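Local coordinates for Hut operon positive regulatory protein (Bacillus subtilis, PDB 4H4L) that binds cis-acting sequences on hut mRNA as a hexamer in the presence of histidine, suppressing transcription termination so that the histidine-utilization operon is expressed, at residues Ala74-Arg88 and Asp119-Ala131. The protein carries 1 engineered substitution. Sequence-based numbering, arbitrary orientation.
Sequences ALYHATMEALHGVTR and DWIAVSLYGTIGA. With ZN (zinc ion), chain N; HIS (histidine), chain M; HIS (histidine), chain Q.
Ala78, Ala82 and Val86 of helix 70-87 lie on Val123 and Leu125 of strand 120-130, an inner strand of HutP's four-stranded antiparallel sheet; the axes of 74-87 and 120-126 come within 7.6 Å at 36°, N to C roughly the same way. No hydrogen bond joins them: the contact is buried and chiefly apolar. Val123 sends CG2 against Ala78 CB at 3.6 Å and on to CD1 of Leu75, whose CG, anti to the backbone N (chi1 174°), swings this branch in to meet Ile121 CD1 as well. One turn on, Leu125 CD1 fills the notch between Ala82 CB and Val86 CG2, meeting the latter at 3.5 Å and crossing Val86 at about a right angle. On the sheet's other face, Ser124 and Tyr126 meet helix 9-17.

Among the polar groups, Thr79 OG1 gives Leu75 O a 2.6 Å hydrogen bond, nearly in line with the C=O, so that carbonyl holds two donors, the hydroxyl and Thr79 N.

Both ends of the helix reach histidine sites. Toward the start, His77 NE2 binds zinc together with NE2 of the ligand histidine, His73 of the same chain and His138 of a neighbouring subunit. The ligand's CA sits 3.1 Å above the centre of the Tyr76 ring, while Tyr76 OH bonds to Leu96 O of that same subunit; a serine here would probably lose both this platform and that link, letting the ligand's backbone end shift.

At the far end, Arg88 bends back so that NH2 gives Val86 O a 2.6 Å hydrogen bond, in the guanidinium plane, while NH1 pairs with Glu81 of another subunit. The guanidinium edge meets the second ligand's CE1 and Ile129 CD1, the latter 3.6 Å from Arg88 NH2.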
loop_
_atom_site.group_PDB
_atom_site.type_symbol
_atom_site.label_atom_id
_atom_site.label_comp_id
_atom_site.label_asym_id
_atom_site.label_seq_id
_atom_site.Cartn_x
_atom_site.Cartn_y
_atom_site.Cartn_z
ATOM N N ALA A 74 -7.919 -14.100 -14.556
ATOM C CA ALA A 74 -6.873 -13.386 -15.250
ATOM C C ALA A 74 -7.349 -11.978 -15.520
ATOM O O ALA A 74 -6.634 -11.002 -15.322
ATOM C CB ALA A 74 -6.541 -14.090 -16.563
ATOM N N LEU A 75 -8.586 -11.858 -15.965
ATOM C CA LEU A 75 -9.119 -10.557 -16.302
ATOM C C LEU A 75 -9.355 -9.711 -15.042
ATOM O O LEU A 75 -9.187 -8.468 -15.068
ATOM C CB LEU A 75 -10.368 -10.697 -17.153
ATOM C CG LEU A 75 -11.153 -9.436 -17.485
ATOM C CD1 LEU A 75 -10.308 -8.484 -18.293
ATOM C CD2 LEU A 75 -12.413 -9.855 -18.218
ATOM N N TYR A 76 -9.679 -10.377 -13.936
ATOM C CA TYR A 76 -9.876 -9.656 -12.713
ATOM C C TYR A 76 -8.541 -9.037 -12.359
ATOM O O TYR A 76 -8.418 -7.803 -12.224
ATOM C CB TYR A 76 -10.382 -10.525 -11.593
ATOM C CG TYR A 76 -10.574 -9.726 -10.333
ATOM C CD1 TYR A 76 -11.649 -8.810 -10.201
ATOM C CD2 TYR A 76 -9.669 -9.856 -9.265
ATOM C CE1 TYR A 76 -11.792 -8.055 -9.031
ATOM C CE2 TYR A 76 -9.816 -9.125 -8.106
ATOM C CZ TYR A 76 -10.857 -8.233 -7.996
ATOM O OH TYR A 76 -10.953 -7.525 -6.835
ATOM N N HIS A 77 -7.520 -9.879 -12.322
ATOM C CA HIS A 77 -6.226 -9.437 -11.895
ATOM C C HIS A 77 -5.543 -8.486 -12.810
ATOM O O HIS A 77 -4.832 -7.597 -12.327
ATOM C CB HIS A 77 -5.352 -10.617 -11.553
ATOM C CG HIS A 77 -5.698 -11.223 -10.227
ATOM N ND1 HIS A 77 -5.298 -10.692 -9.071
ATOM C CD2 HIS A 77 -6.461 -12.329 -9.903
ATOM C CE1 HIS A 77 -5.773 -11.415 -8.054
ATOM N NE2 HIS A 77 -6.474 -12.431 -8.560
ATOM N N ALA A 78 -5.756 -8.624 -14.118
ATOM C CA ALA A 78 -5.071 -7.734 -15.065
ATOM C C ALA A 78 -5.623 -6.335 -14.900
ATOM O O ALA A 78 -4.913 -5.336 -15.040
ATOM C CB ALA A 78 -5.252 -8.215 -16.482
ATOM N N THR A 79 -6.898 -6.288 -14.538
ATOM C CA THR A 79 -7.572 -5.051 -14.253
ATOM C C THR A 79 -7.030 -4.398 -13.004
ATOM O O THR A 79 -6.750 -3.195 -13.053
ATOM C CB THR A 79 -9.077 -5.279 -14.097
ATOM O OG1 THR A 79 -9.573 -5.908 -15.279
ATOM C CG2 THR A 79 -9.809 -3.940 -13.849
ATOM N N MET A 80 -6.906 -5.155 -11.897
ATOM C CA MET A 80 -6.344 -4.611 -10.633
ATOM C C MET A 80 -5.075 -3.909 -10.986
ATOM O O MET A 80 -4.851 -2.755 -10.604
ATOM C CB MET A 80 -5.921 -5.675 -9.620
ATOM C CG MET A 80 -7.026 -6.428 -8.933
ATOM S SD MET A 80 -7.490 -5.568 -7.444
ATOM C CE MET A 80 -8.836 -4.607 -8.150
ATOM N N GLU A 81 -4.244 -4.620 -11.732
ATOM C CA GLU A 81 -2.974 -4.085 -12.108
ATOM C C GLU A 81 -3.092 -2.786 -12.890
ATOM O O GLU A 81 -2.376 -1.838 -12.596
ATOM C CB GLU A 81 -2.119 -5.141 -12.799
ATOM C CG GLU A 81 -1.193 -5.774 -11.799
ATOM C CD GLU A 81 -0.518 -7.009 -12.313
ATOM O OE1 GLU A 81 -0.734 -8.105 -11.714
ATOM O OE2 GLU A 81 0.252 -6.864 -13.289
ATOM N N ALA A 82 -4.022 -2.705 -13.820
ATOM C CA ALA A 82 -4.224 -1.451 -14.557
ATOM C C ALA A 82 -4.736 -0.328 -13.681
ATOM O O ALA A 82 -4.366 0.811 -13.866
ATOM C CB ALA A 82 -5.143 -1.651 -15.775
ATOM N N LEU A 83 -5.614 -0.642 -12.738
ATOM C CA LEU A 83 -6.133 0.384 -11.804
ATOM C C LEU A 83 -5.026 0.929 -10.864
ATOM O O LEU A 83 -5.166 2.042 -10.316
ATOM C CB LEU A 83 -7.288 -0.185 -10.977
ATOM C CG LEU A 83 -8.688 -0.448 -11.517
ATOM C CD1 LEU A 83 -9.436 -1.413 -10.604
ATOM C CD2 LEU A 83 -9.428 0.873 -11.581
ATOM N N HIS A 84 -3.939 0.164 -10.666
ATOM C CA HIS A 84 -2.820 0.699 -9.880
ATOM C C HIS A 84 -2.247 1.924 -10.541
ATOM O O HIS A 84 -1.879 2.864 -9.859
ATOM C CB HIS A 84 -1.726 -0.313 -9.605
ATOM C CG HIS A 84 -1.890 -1.055 -8.306
ATOM N ND1 HIS A 84 -2.367 -2.332 -8.250
ATOM C CD2 HIS A 84 -1.623 -0.671 -6.981
ATOM C CE1 HIS A 84 -2.404 -2.750 -6.950
ATOM N NE2 HIS A 84 -1.938 -1.737 -6.173
ATOM N N GLY A 85 -2.197 1.921 -11.876
ATOM C CA GLY A 85 -1.756 3.064 -12.646
ATOM C C GLY A 85 -2.690 4.222 -12.476
ATOM O O GLY A 85 -2.269 5.346 -12.233
ATOM N N VAL A 86 -3.980 3.952 -12.618
ATOM C CA VAL A 86 -4.990 5.004 -12.483
ATOM C C VAL A 86 -5.005 5.646 -11.093
ATOM O O VAL A 86 -5.140 6.876 -10.971
ATOM C CB VAL A 86 -6.388 4.478 -12.823
ATOM C CG1 VAL A 86 -7.462 5.502 -12.452
ATOM C CG2 VAL A 86 -6.450 4.119 -14.298
ATOM N N THR A 87 -4.864 4.827 -10.049
ATOM C CA THR A 87 -5.185 5.288 -8.697
ATOM C C THR A 87 -3.980 5.692 -7.847
ATOM O O THR A 87 -4.131 6.507 -6.956
ATOM C CB THR A 87 -6.014 4.252 -7.968
ATOM O OG1 THR A 87 -5.255 3.056 -7.912
ATOM C CG2 THR A 87 -7.303 3.971 -8.722
ATOM N N ARG A 88 -2.804 5.116 -8.113
ATOM C CA ARG A 88 -1.527 5.567 -7.533
ATOM C C ARG A 88 -1.398 5.493 -5.987
ATOM O O ARG A 88 -1.135 6.504 -5.332
ATOM C CB ARG A 88 -1.142 6.968 -8.076
ATOM C CG ARG A 88 -0.525 6.861 -9.479
ATOM C CD ARG A 88 -0.967 7.950 -10.441
ATOM N NE ARG A 88 -2.418 8.064 -10.458
ATOM C CZ ARG A 88 -3.093 9.068 -9.899
ATOM N NH1 ARG A 88 -2.414 10.041 -9.309
ATOM N NH2 ARG A 88 -4.429 9.094 -9.926
ATOM N N ASP A 119 -1.936 -17.528 -24.759
ATOM C CA ASP A 119 -2.577 -16.227 -24.699
ATOM C C ASP A 119 -2.162 -15.458 -23.424
ATOM O O ASP A 119 -1.988 -16.051 -22.345
ATOM C CB ASP A 119 -4.108 -16.408 -24.720
ATOM C CG ASP A 119 -4.697 -16.561 -26.126
ATOM O OD1 ASP A 119 -5.881 -16.955 -26.212
ATOM O OD2 ASP A 119 -4.018 -16.275 -27.134
ATOM N N TRP A 120 -2.011 -14.142 -23.575
ATOM C CA TRP A 120 -1.810 -13.186 -22.480
ATOM C C TRP A 120 -2.843 -12.118 -22.653
ATOM O O TRP A 120 -3.415 -11.994 -23.740
ATOM C CB TRP A 120 -0.397 -12.590 -22.525
ATOM C CG TRP A 120 0.638 -13.581 -22.050
ATOM C CD1 TRP A 120 0.940 -14.815 -22.608
ATOM C CD2 TRP A 120 1.513 -13.483 -20.868
ATOM N NE1 TRP A 120 1.903 -15.466 -21.883
ATOM C CE2 TRP A 120 2.292 -14.728 -20.831
ATOM C CE3 TRP A 120 1.719 -12.531 -19.876
ATOM C CZ2 TRP A 120 3.231 -14.980 -19.844
ATOM C CZ3 TRP A 120 2.668 -12.798 -18.889
ATOM C CH2 TRP A 120 3.406 -13.995 -18.873
ATOM N N ILE A 121 -3.128 -11.343 -21.606
ATOM C CA ILE A 121 -4.166 -10.303 -21.725
ATOM C C ILE A 121 -3.655 -8.935 -21.262
ATOM O O ILE A 121 -2.713 -8.846 -20.486
ATOM C CB ILE A 121 -5.490 -10.740 -21.044
ATOM C CG1 ILE A 121 -6.644 -9.816 -21.420
ATOM C CG2 ILE A 121 -5.334 -10.854 -19.542
ATOM C CD1 ILE A 121 -7.986 -10.373 -21.001
ATOM N N ALA A 122 -4.242 -7.865 -21.769
ATOM C CA ALA A 122 -3.763 -6.552 -21.409
ATOM C C ALA A 122 -4.964 -5.694 -21.254
ATOM O O ALA A 122 -5.777 -5.645 -22.156
ATOM C CB ALA A 122 -2.858 -5.978 -22.479
ATOM N N VAL A 123 -5.087 -5.057 -20.090
ATOM C CA VAL A 123 -6.187 -4.173 -19.807
ATOM C C VAL A 123 -5.584 -2.773 -19.715
ATOM O O VAL A 123 -4.732 -2.528 -18.873
ATOM C CB VAL A 123 -6.877 -4.607 -18.516
ATOM C CG1 VAL A 123 -8.097 -3.764 -18.258
ATOM C CG2 VAL A 123 -7.280 -6.076 -18.600
ATOM N N SER A 124 -5.951 -1.880 -20.627
ATOM C CA SER A 124 -5.300 -0.579 -20.680
ATOM C C SER A 124 -6.343 0.469 -20.402
ATOM O O SER A 124 -7.407 0.440 -21.007
ATOM C CB SER A 124 -4.661 -0.318 -22.058
ATOM O OG SER A 124 -3.671 -1.294 -22.386
ATOM N N LEU A 125 -6.050 1.388 -19.484
ATOM C CA LEU A 125 -7.040 2.364 -19.066
ATOM C C LEU A 125 -6.580 3.760 -19.449
ATOM O O LEU A 125 -5.411 4.063 -19.257
ATOM C CB LEU A 125 -7.182 2.283 -17.557
ATOM C CG LEU A 125 -7.736 0.984 -16.997
ATOM C CD1 LEU A 125 -7.584 0.977 -15.485
ATOM C CD2 LEU A 125 -9.203 0.874 -17.370
ATOM N N TYR A 126 -7.470 4.596 -19.991
ATOM C CA TYR A 126 -7.154 6.026 -20.183
ATOM C C TYR A 126 -8.326 6.967 -19.958
ATOM O O TYR A 126 -9.446 6.668 -20.300
ATOM C CB TYR A 126 -6.481 6.317 -21.541
ATOM C CG TYR A 126 -6.272 7.798 -21.796
ATOM C CD1 TYR A 126 -7.127 8.514 -22.651
ATOM C CD2 TYR A 126 -5.253 8.499 -21.146
ATOM C CE1 TYR A 126 -6.962 9.878 -22.862
ATOM C CE2 TYR A 126 -5.084 9.858 -21.345
ATOM C CZ TYR A 126 -5.933 10.539 -22.199
ATOM O OH TYR A 126 -5.746 11.886 -22.387
ATOM N N GLY A 127 -8.053 8.134 -19.393
ATOM C CA GLY A 127 -9.098 9.108 -19.157
ATOM C C GLY A 127 -8.706 10.092 -18.086
ATOM O O GLY A 127 -7.547 10.362 -17.862
ATOM N N THR A 128 -9.680 10.660 -17.419
ATOM C CA THR A 128 -9.345 11.563 -16.350
ATOM C C THR A 128 -9.741 11.047 -14.968
ATOM O O THR A 128 -10.498 10.075 -14.833
ATOM C CB THR A 128 -10.024 12.905 -16.528
ATOM O OG1 THR A 128 -11.393 12.741 -16.167
ATOM C CG2 THR A 128 -9.877 13.392 -17.960
ATOM N N ILE A 129 -9.183 11.735 -13.973
ATOM C CA ILE A 129 -9.426 11.547 -12.576
ATOM C C ILE A 129 -9.465 12.970 -12.019
ATOM O O ILE A 129 -8.727 13.850 -12.492
ATOM C CB ILE A 129 -8.300 10.709 -11.936
ATOM C CG1 ILE A 129 -8.699 10.266 -10.517
ATOM C CG2 ILE A 129 -6.951 11.437 -12.010
ATOM C CD1 ILE A 129 -7.987 9.017 -10.059
ATOM N N GLY A 130 -10.345 13.207 -11.045
ATOM C CA GLY A 130 -10.548 14.560 -10.527
ATOM C C GLY A 130 -11.665 14.574 -9.507
ATOM O O GLY A 130 -12.209 13.512 -9.154
ATOM N N ALA A 131 -11.998 15.776 -9.043
ATOM C CA ALA A 131 -12.947 15.966 -7.963
ATOM C C ALA A 131 -14.339 15.648 -8.444
ATOM O O ALA A 131 -14.592 15.743 -9.653
ATOM C CB ALA A 131 -12.884 17.392 -7.453
HETATM ZN ZN ZN N . -7.006 -14.076 -7.279
HETATM N N HIS M . -13.791 -10.366 -7.785
HETATM C CA HIS M . -12.503 -11.099 -7.821
HETATM C C HIS M . -12.649 -12.233 -8.742
HETATM O O HIS M . -13.014 -11.957 -9.872
HETATM C CB HIS M . -12.064 -11.604 -6.447
HETATM C CG HIS M . -10.635 -12.099 -6.414
HETATM N ND1 HIS M . -9.744 -11.744 -5.437
HETATM C CD2 HIS M . -9.941 -12.890 -7.303
HETATM C CE1 HIS M . -8.566 -12.314 -5.688
HETATM N NE2 HIS M . -8.698 -13.007 -6.834
HETATM O OXT HIS M . -12.399 -13.393 -8.386
HETATM N N HIS Q . -10.151 14.516 -5.891
HETATM C CA HIS Q . -8.870 14.755 -6.604
HETATM C C HIS Q . -9.024 16.033 -7.296
HETATM O O HIS Q . -9.622 16.903 -6.688
HETATM C CB HIS Q . -8.583 13.660 -7.621
HETATM C CG HIS Q . -7.107 13.471 -7.959
HETATM N ND1 HIS Q . -6.479 12.260 -7.867
HETATM C CD2 HIS Q . -6.159 14.355 -8.399
HETATM C CE1 HIS Q . -5.211 12.389 -8.232
HETATM N NE2 HIS Q . -5.026 13.651 -8.574
HETATM O OXT HIS Q . -8.574 16.202 -8.434
#